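Protein DsvD (Desulfovibrio vulgaris, PDB 1UCR) is of unknown function but may play an essential role in dissimilatory sulfite reduction and, through its winged-helix motif, possibly interacts with DNA. Local coordinates at residues B[17-22]-B[60-65]. Residues are numbered along the deposited sequence; the frame is centred on the assembly and turned at random.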
# COMPACT_ATOMS: atom_id res chain seq x y z
N GLY B 17 12.79 10.50 -7.12
CA GLY B 17 12.78 9.81 -8.41
C GLY B 17 11.63 8.83 -8.52
O GLY B 17 11.74 7.80 -9.21
N SER B 18 10.46 9.11 -7.88
CA SER B 18 9.33 8.17 -7.90
C SER B 18 8.05 8.88 -8.37
O SER B 18 7.96 10.09 -8.65
CB SER B 18 9.28 7.52 -6.51
OG SER B 18 8.34 6.43 -6.50
N LYS B 19 6.97 8.13 -8.53
CA LYS B 19 5.64 8.68 -8.87
C LYS B 19 4.67 7.59 -8.53
O LYS B 19 4.97 6.51 -8.02
CB LYS B 19 5.62 9.15 -10.33
CG LYS B 19 5.93 8.03 -11.31
CD LYS B 19 6.18 8.65 -12.70
CE LYS B 19 6.55 7.65 -13.76
NZ LYS B 19 5.47 6.73 -14.25
N SER B 20 3.38 7.89 -8.74
CA SER B 20 2.35 7.08 -8.11
C SER B 20 2.18 5.74 -8.80
O SER B 20 1.63 4.84 -8.14
CB SER B 20 0.99 7.83 -8.12
OG SER B 20 0.55 8.06 -9.48
N LYS B 21 2.58 5.66 -10.07
CA LYS B 21 2.41 4.38 -10.83
C LYS B 21 3.46 4.30 -11.91
O LYS B 21 3.98 5.29 -12.41
CB LYS B 21 0.99 4.22 -11.36
CG LYS B 21 0.57 5.36 -12.27
CD LYS B 21 -0.93 5.23 -12.72
CE LYS B 21 -1.27 6.35 -13.66
NZ LYS B 21 -2.70 6.35 -14.08
N PHE B 22 3.78 3.06 -12.31
CA PHE B 22 4.80 2.74 -13.29
C PHE B 22 4.23 1.70 -14.26
O PHE B 22 3.38 0.91 -13.90
CB PHE B 22 6.05 2.20 -12.60
CG PHE B 22 6.84 3.26 -11.89
CD1 PHE B 22 6.53 3.59 -10.57
CD2 PHE B 22 7.91 3.91 -12.52
CE1 PHE B 22 7.26 4.56 -9.88
CE2 PHE B 22 8.64 4.88 -11.82
CZ PHE B 22 8.34 5.15 -10.51
N THR B 60 -1.15 -0.94 -22.52
CA THR B 60 -0.44 -1.69 -21.47
C THR B 60 -1.11 -1.45 -20.16
O THR B 60 -2.32 -1.19 -20.07
CB THR B 60 1.06 -1.33 -21.55
OG1 THR B 60 1.78 -2.14 -20.63
CG2 THR B 60 1.35 0.12 -21.21
N THR B 61 -0.32 -1.65 -19.08
CA THR B 61 -0.81 -1.65 -17.72
C THR B 61 0.16 -0.83 -16.88
O THR B 61 1.33 -0.68 -17.23
CB THR B 61 -0.96 -3.09 -17.16
OG1 THR B 61 0.32 -3.72 -17.19
CG2 THR B 61 -1.97 -3.86 -18.02
N MET B 62 -0.34 -0.35 -15.74
CA MET B 62 0.49 0.31 -14.73
C MET B 62 0.13 -0.19 -13.36
O MET B 62 -0.96 -0.69 -13.10
CB MET B 62 0.34 1.84 -14.78
CG MET B 62 0.61 2.41 -16.17
SD MET B 62 0.60 4.23 -16.19
CE MET B 62 2.31 4.54 -15.75
N TYR B 63 1.11 -0.02 -12.44
CA TYR B 63 1.01 -0.51 -11.09
C TYR B 63 1.58 0.53 -10.16
O TYR B 63 2.60 1.15 -10.50
CB TYR B 63 1.79 -1.81 -10.87
CG TYR B 63 1.36 -2.96 -11.78
CD1 TYR B 63 1.78 -3.01 -13.12
CD2 TYR B 63 0.50 -3.97 -11.30
CE1 TYR B 63 1.37 -4.05 -13.94
CE2 TYR B 63 0.10 -5.02 -12.14
CZ TYR B 63 0.55 -5.03 -13.45
OH TYR B 63 0.18 -6.05 -14.32
N GLY B 64 1.03 0.66 -8.98
CA GLY B 64 1.60 1.47 -7.91
C GLY B 64 1.16 0.94 -6.56
O GLY B 64 0.33 0.03 -6.48
N LEU B 65 1.76 1.48 -5.49
CA LEU B 65 1.34 1.02 -4.17
C LEU B 65 -0.10 1.42 -3.85
O LEU B 65 -0.58 2.48 -4.25
CB LEU B 65 2.28 1.68 -3.11
CG LEU B 65 3.67 1.05 -3.12
CD1 LEU B 65 4.66 1.94 -2.36
CD2 LEU B 65 3.73 -0.39 -2.56
O HOH W 1 3.22 3.85 -5.95
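Met62 reaches from strand 60-65 across the backbone of Lys21 and Phe22. Its CB lies 3.3 Å from Phe22 O, and CG, anti to the carbonyl carbon of Met62 (chi1 -54°), stays near that oxygen. Met62 SD packs on the aliphatic part of Lys21, 3.8 Å from Lys21 CE, the two side chains crossing at about a right angle. The Met62 chain then bends at chi3 (87°), and Met62 CE ends against the backbone of Lys21 and Phe22, 3.7 Å from Phe22 C and close to Lys21 O. Beyond it, Lys19 NZ grips Lys21 O with a 2.8 Å hydrogen bond in the carbonyl plane, while Lys19 CG lies over one face of the Phe22 ring, toward its rim. In this winged-helix fold, strand 60-65 lies between strands 22-23 and 52-57 of the small antiparallel sheet; Phe22 and Tyr63 form a hydrogen-bonded pair, Phe22 N to Tyr63 O and Tyr63 N to Phe22 O, each 2.9 Å. The Phe22 ring meets Phe11 of helix 3-12 edge-to-face, and Tyr63 OH is hydrogen-bonded to Lys40 NZ. Toward Leu65, a water takes over, donating to Ser20 O and accepting from Leu65 N, and Gly64 CA approaches Ser20 O at 3.4 Å in a CA-H...O contact.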